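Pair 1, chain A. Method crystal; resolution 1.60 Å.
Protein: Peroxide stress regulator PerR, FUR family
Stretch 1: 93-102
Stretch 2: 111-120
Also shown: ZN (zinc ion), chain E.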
# COMPACT_ATOMS: atom_id res chain seq x y z
N ASP A 93 -0.66 -19.58 -2.02
CA ASP A 93 -0.24 -18.20 -1.81
C ASP A 93 -1.21 -17.48 -0.89
O ASP A 93 -2.42 -17.48 -1.13
CB ASP A 93 -0.15 -17.46 -3.14
CG ASP A 93 0.41 -16.06 -2.99
OD1 ASP A 93 1.45 -15.90 -2.32
OD2 ASP A 93 -0.20 -15.11 -3.54
N PHE A 94 -0.68 -16.85 0.15
CA PHE A 94 -1.51 -16.06 1.05
C PHE A 94 -1.82 -14.71 0.40
O PHE A 94 -0.91 -14.02 -0.06
CB PHE A 94 -0.80 -15.85 2.39
CG PHE A 94 -1.67 -15.23 3.45
CD1 PHE A 94 -2.38 -16.03 4.33
CD2 PHE A 94 -1.78 -13.85 3.55
CE1 PHE A 94 -3.19 -15.46 5.29
CE2 PHE A 94 -2.59 -13.28 4.52
CZ PHE A 94 -3.29 -14.09 5.39
N MET A 95 -3.10 -14.35 0.36
CA MET A 95 -3.50 -13.05 -0.19
C MET A 95 -4.55 -12.36 0.68
O MET A 95 -5.16 -11.37 0.27
CB MET A 95 -3.96 -13.19 -1.65
CG MET A 95 -5.44 -13.51 -1.87
SD MET A 95 -6.04 -14.98 -1.02
CE MET A 95 -6.98 -15.76 -2.33
N GLY A 96 -4.74 -12.88 1.89
CA GLY A 96 -5.71 -12.34 2.83
C GLY A 96 -5.56 -10.85 3.10
O GLY A 96 -4.46 -10.32 3.10
N HIS A 97 -6.69 -10.20 3.33
CA HIS A 97 -6.73 -8.75 3.53
C HIS A 97 -6.39 -8.35 4.96
O HIS A 97 -6.18 -9.19 5.84
CB HIS A 97 -8.13 -8.25 3.21
CG HIS A 97 -9.18 -8.76 4.15
ND1 HIS A 97 -9.79 -9.98 3.98
CD2 HIS A 97 -9.70 -8.22 5.27
CE1 HIS A 97 -10.66 -10.17 4.96
NE2 HIS A 97 -10.62 -9.11 5.76
N GLN A 98 -6.36 -7.04 5.19
CA GLN A 98 -6.21 -6.51 6.54
C GLN A 98 -7.13 -5.30 6.68
O GLN A 98 -7.81 -4.91 5.73
CB GLN A 98 -4.76 -6.09 6.80
CG GLN A 98 -4.34 -4.88 6.00
CD GLN A 98 -3.01 -4.32 6.45
OE1 GLN A 98 -2.38 -3.55 5.73
NE2 GLN A 98 -2.57 -4.69 7.64
N HIS A 99 -7.14 -4.71 7.87
CA HIS A 99 -7.96 -3.53 8.10
C HIS A 99 -7.12 -2.41 8.71
O HIS A 99 -6.45 -2.61 9.72
CB HIS A 99 -9.16 -3.87 8.98
CG HIS A 99 -10.03 -4.93 8.40
ND1 HIS A 99 -11.18 -4.64 7.69
CD2 HIS A 99 -9.91 -6.28 8.38
CE1 HIS A 99 -11.73 -5.77 7.28
NE2 HIS A 99 -10.98 -6.78 7.68
N VAL A 100 -7.18 -1.25 8.08
CA VAL A 100 -6.31 -0.12 8.41
C VAL A 100 -7.14 1.07 8.88
O VAL A 100 -8.19 1.37 8.32
CB VAL A 100 -5.48 0.30 7.18
CG1 VAL A 100 -4.56 1.47 7.49
CG2 VAL A 100 -4.70 -0.89 6.64
N ASN A 101 -6.66 1.76 9.92
CA ASN A 101 -7.34 2.95 10.40
C ASN A 101 -7.04 4.19 9.56
O ASN A 101 -5.94 4.35 9.04
CB ASN A 101 -6.97 3.24 11.85
CG ASN A 101 -7.68 2.34 12.83
OD1 ASN A 101 -8.75 1.81 12.53
ND2 ASN A 101 -7.10 2.17 14.00
N VAL A 102 -8.03 5.06 9.43
CA VAL A 102 -7.79 6.41 8.93
C VAL A 102 -8.21 7.38 10.02
O VAL A 102 -9.33 7.32 10.53
CB VAL A 102 -8.49 6.69 7.57
CG1 VAL A 102 -9.99 6.49 7.67
CG2 VAL A 102 -8.15 8.09 7.09
N ALA A 111 -11.84 6.02 11.43
CA ALA A 111 -12.59 5.08 10.62
C ALA A 111 -11.60 4.01 10.17
O ALA A 111 -10.39 4.21 10.26
CB ALA A 111 -13.21 5.78 9.42
N ASP A 112 -12.11 2.88 9.71
CA ASP A 112 -11.23 1.84 9.19
C ASP A 112 -11.69 1.38 7.81
O ASP A 112 -12.86 1.52 7.46
CB ASP A 112 -11.12 0.66 10.15
CG ASP A 112 -12.46 0.00 10.43
OD1 ASP A 112 -12.84 -0.91 9.67
OD2 ASP A 112 -13.13 0.40 11.40
N PHE A 113 -10.75 0.85 7.03
CA PHE A 113 -11.06 0.35 5.70
C PHE A 113 -10.34 -0.97 5.44
O PHE A 113 -9.38 -1.32 6.12
CB PHE A 113 -10.70 1.38 4.63
CG PHE A 113 -9.23 1.65 4.49
CD1 PHE A 113 -8.49 1.05 3.48
CD2 PHE A 113 -8.57 2.49 5.38
CE1 PHE A 113 -7.14 1.29 3.35
CE2 PHE A 113 -7.22 2.74 5.25
CZ PHE A 113 -6.50 2.14 4.24
N MET A 114 -10.82 -1.71 4.44
CA MET A 114 -10.24 -3.00 4.09
C MET A 114 -9.12 -2.82 3.08
O MET A 114 -9.31 -2.21 2.03
CB MET A 114 -11.31 -3.91 3.49
CG MET A 114 -10.84 -5.33 3.27
SD MET A 114 -12.19 -6.40 2.75
CE MET A 114 -12.05 -6.32 0.97
N ASP A 115 -7.96 -3.38 3.40
CA ASP A 115 -6.79 -3.25 2.54
C ASP A 115 -6.28 -4.59 2.03
O ASP A 115 -6.21 -5.56 2.77
CB ASP A 115 -5.68 -2.54 3.30
CG ASP A 115 -4.34 -2.65 2.60
OD1 ASP A 115 -3.48 -3.40 3.08
OD2 ASP A 115 -4.18 -2.00 1.55
N VAL A 116 -5.90 -4.62 0.75
CA VAL A 116 -5.24 -5.78 0.17
C VAL A 116 -3.89 -5.37 -0.44
O VAL A 116 -3.25 -6.16 -1.14
CB VAL A 116 -6.10 -6.45 -0.92
CG1 VAL A 116 -7.43 -6.91 -0.35
CG2 VAL A 116 -6.33 -5.49 -2.09
N ASP A 117 -3.46 -4.15 -0.16
CA ASP A 117 -2.30 -3.58 -0.83
C ASP A 117 -0.98 -3.70 -0.06
O ASP A 117 0.09 -3.82 -0.67
CB ASP A 117 -2.55 -2.12 -1.21
CG ASP A 117 -3.50 -1.97 -2.38
OD1 ASP A 117 -3.37 -2.74 -3.35
OD2 ASP A 117 -4.39 -1.09 -2.33
N VAL A 118 -1.04 -3.67 1.27
CA VAL A 118 0.18 -3.73 2.08
C VAL A 118 0.95 -5.03 1.90
O VAL A 118 2.18 -5.05 1.97
CB VAL A 118 -0.12 -3.45 3.58
CG1 VAL A 118 1.10 -3.73 4.46
CG2 VAL A 118 -0.57 -2.01 3.76
N MET A 119 0.24 -6.13 1.64
CA MET A 119 0.91 -7.39 1.37
C MET A 119 1.77 -7.29 0.11
O MET A 119 2.84 -7.88 0.03
CB MET A 119 -0.09 -8.54 1.25
CG MET A 119 0.54 -9.87 0.86
SD MET A 119 0.24 -11.19 2.06
CE MET A 119 0.89 -10.45 3.55
N ASP A 120 1.29 -6.53 -0.87
CA ASP A 120 2.07 -6.30 -2.08
C ASP A 120 3.30 -5.45 -1.79
O ASP A 120 4.34 -5.60 -2.43
CB ASP A 120 1.21 -5.66 -3.18
CG ASP A 120 0.28 -6.65 -3.85
OD1 ASP A 120 0.65 -7.84 -3.93
OD2 ASP A 120 -0.81 -6.25 -4.30
ZN ZN E . -11.60 -8.83 7.71
O HOH W 1 -12.55 -2.22 7.30
O HOH W 2 -10.98 1.44 13.87

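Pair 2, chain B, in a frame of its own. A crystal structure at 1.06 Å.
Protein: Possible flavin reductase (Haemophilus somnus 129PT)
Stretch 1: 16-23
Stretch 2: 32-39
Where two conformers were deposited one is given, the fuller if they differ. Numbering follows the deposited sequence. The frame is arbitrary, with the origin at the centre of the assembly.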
# COMPACT_ATOMS: atom_id res chain seq x y z
N ALA B 16 9.07 -3.51 -0.61
CA ALA B 16 8.56 -4.32 -1.69
C ALA B 16 7.12 -3.92 -1.97
O ALA B 16 6.32 -3.79 -1.04
CB ALA B 16 8.58 -5.79 -1.30
N SER B 17 6.77 -3.84 -3.24
CA SER B 17 5.40 -3.50 -3.56
C SER B 17 4.95 -4.24 -4.79
O SER B 17 5.72 -4.51 -5.71
CB SER B 17 5.30 -2.01 -3.80
OG SER B 17 4.01 -1.56 -4.12
N ALA B 18 3.66 -4.54 -4.78
CA ALA B 18 2.94 -4.94 -5.96
C ALA B 18 2.92 -3.76 -6.92
O ALA B 18 3.11 -2.62 -6.56
CB ALA B 18 1.54 -5.41 -5.65
N VAL B 19 2.72 -4.05 -8.21
CA VAL B 19 2.71 -3.08 -9.26
C VAL B 19 1.38 -3.16 -9.98
O VAL B 19 0.89 -4.23 -10.29
CB VAL B 19 3.85 -3.32 -10.26
CG1 VAL B 19 3.89 -2.21 -11.31
CG2 VAL B 19 5.21 -3.42 -9.57
N HIS B 20 0.77 -2.02 -10.22
CA HIS B 20 -0.55 -1.92 -10.81
C HIS B 20 -0.53 -0.91 -11.95
O HIS B 20 0.28 0.05 -11.95
CB HIS B 20 -1.57 -1.44 -9.77
CG HIS B 20 -1.44 -2.05 -8.45
ND1 HIS B 20 -2.11 -3.20 -8.10
CD2 HIS B 20 -0.68 -1.68 -7.41
CE1 HIS B 20 -1.72 -3.52 -6.88
NE2 HIS B 20 -0.86 -2.62 -6.44
N ILE B 21 -1.43 -1.06 -12.91
CA ILE B 21 -1.71 -0.03 -13.88
C ILE B 21 -3.14 0.44 -13.61
O ILE B 21 -4.09 -0.38 -13.61
CB ILE B 21 -1.50 -0.47 -15.32
CG1 ILE B 21 -0.01 -0.73 -15.56
CG2 ILE B 21 -2.00 0.62 -16.28
CD1 ILE B 21 0.31 -1.40 -16.90
N VAL B 22 -3.29 1.70 -13.24
CA VAL B 22 -4.56 2.27 -12.83
C VAL B 22 -5.11 3.03 -14.01
O VAL B 22 -4.45 3.92 -14.53
CB VAL B 22 -4.34 3.18 -11.62
CG1 VAL B 22 -5.67 3.88 -11.23
CG2 VAL B 22 -3.76 2.35 -10.43
N THR B 23 -6.34 2.72 -14.43
CA THR B 23 -6.88 3.28 -15.66
C THR B 23 -8.26 3.88 -15.40
O THR B 23 -8.92 3.61 -14.43
CB THR B 23 -7.05 2.18 -16.71
OG1 THR B 23 -7.99 1.24 -16.23
CG2 THR B 23 -5.72 1.50 -17.04
N GLY B 32 -4.27 6.06 -18.27
CA GLY B 32 -3.82 5.23 -17.16
C GLY B 32 -2.42 5.59 -16.73
O GLY B 32 -1.73 6.35 -17.39
N PHE B 33 -1.99 5.00 -15.62
CA PHE B 33 -0.67 5.22 -15.06
C PHE B 33 -0.27 4.04 -14.20
O PHE B 33 -1.09 3.40 -13.58
CB PHE B 33 -0.59 6.54 -14.27
CG PHE B 33 -1.42 6.58 -13.01
CD1 PHE B 33 -2.76 6.89 -13.06
CD2 PHE B 33 -0.87 6.34 -11.75
CE1 PHE B 33 -3.54 6.94 -11.93
CE2 PHE B 33 -1.70 6.39 -10.59
CZ PHE B 33 -3.02 6.69 -10.71
N THR B 34 1.04 3.81 -14.13
CA THR B 34 1.61 2.79 -13.24
C THR B 34 1.62 3.32 -11.81
O THR B 34 2.05 4.45 -11.57
CB THR B 34 3.00 2.40 -13.70
OG1 THR B 34 2.90 1.92 -15.03
CG2 THR B 34 3.61 1.31 -12.82
N ALA B 35 1.20 2.47 -10.87
CA ALA B 35 1.19 2.84 -9.44
C ALA B 35 1.65 1.69 -8.58
O ALA B 35 1.36 0.53 -8.84
CB ALA B 35 -0.23 3.20 -9.01
N SER B 36 2.34 2.05 -7.51
CA SER B 36 2.62 1.12 -6.42
C SER B 36 1.85 1.46 -5.14
O SER B 36 1.66 0.58 -4.27
CB SER B 36 4.11 1.09 -6.11
OG SER B 36 4.62 2.41 -5.97
N ALA B 37 1.42 2.71 -4.99
CA ALA B 37 0.80 3.21 -3.74
C ALA B 37 -0.71 2.93 -3.79
O ALA B 37 -1.52 3.83 -4.01
CB ALA B 37 1.12 4.67 -3.52
N VAL B 38 -1.02 1.64 -3.62
CA VAL B 38 -2.35 1.08 -3.69
C VAL B 38 -2.45 0.10 -2.52
O VAL B 38 -1.59 -0.75 -2.34
CB VAL B 38 -2.57 0.35 -5.04
CG1 VAL B 38 -3.92 -0.32 -5.05
CG2 VAL B 38 -2.37 1.26 -6.20
N CYS B 39 -3.55 0.15 -1.77
CA CYS B 39 -3.74 -0.85 -0.74
C CYS B 39 -5.22 -0.96 -0.44
O CYS B 39 -6.00 -0.06 -0.75
CB CYS B 39 -2.94 -0.50 0.54
SG CYS B 39 -3.55 0.98 1.40
O HOH W 3 0.26 -2.26 -3.86

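Both pairs are built on two neighbouring antiparallel strands joined through their backbones, and 14 central residues superpose with an RMSD of 0.8 Å. The strand directions differ by 146° in pair 1 and 150° in pair 2, and the axes approach to 4.5 Å in each. The same ladder runs through both. Gln A98 faces Asp A115 as His B20 faces Ala B35, and Val A100 faces Phe A113 as Val B22 faces Phe B33; each of these couples exchanges two backbone hydrogen bonds. Val A100 N to Phe A113 O is 2.9 Å, and Val B22 N to Phe B33 O is 2.8 Å. Such bonds ask nothing of the side chains.

The valine and phenylalanine are the shared packing unit. Both phenylalanines adopt chi1 p and both valines t, and their side-chain centres nearly coincide. In pair 1, Val A100 CB lies 3.6 Å from Phe A113 CE2; in pair 2, Val B22 CB sits over the ring face, 4.1 Å from the Phe B33 centroid. A beta-branched residue suits an extended strand, and a flat aromatic ring can lie across to cover it.

On the same face the next couple differs. Ala B35 is small and apolar, and its CB packs 3.9 Å from Val B22 CG2. Asp A115, its match, likewise places CB 3.9 Å from Val A100 CG2, but its carboxylate also accepts hydrogen bonds from the chain that follows: OD2 from Asp A117 N at 2.8 Å and OD1 from Val A118 N at 3.1 Å. Acidic side chains suit such a place because they can receive backbone NH groups where a strand gives way to a turn. Opposite, both side chains extend to the matching valine, Gln A98 to Val A118 and His B20 to Val B38, whose CG1 lies over the imidazole face, 4.2 Å from the ring centroid. A water ties this ring to the backbone, 2.8 Å from His B20 NE2 and donating to Val B38 O at 2.8 Å.

The face with His A99 and Met A114, matched by Ile B21 and Thr B34, is used differently. His A97, just before the strand, matches Val B19. Alternate residues of an extended segment can aim two imidazoles at one site, and here they bind zinc, with His A97 NE2 at 2.2 Å and His A99 NE2 at 2.1 Å from ZN. Met A114 covers the first ring, its SD 4.2 Å from the His A97 centroid and over the face; a long, flexible thioether can reach such a position. At the matching place Thr B34 is compact, and its CG2 meets Val B19 CG1 at 3.8 Å.

Asp A112 matches Gly B32. The aspartate accepts at OD1 from a water 2.7 Å away, which itself accepts from His A99 ND1 at 2.8 Å. Glycine suits the closer pairing with Thr B23, for an ideal CB there would stand 2.9 Å from Thr B23 CG2, a clash.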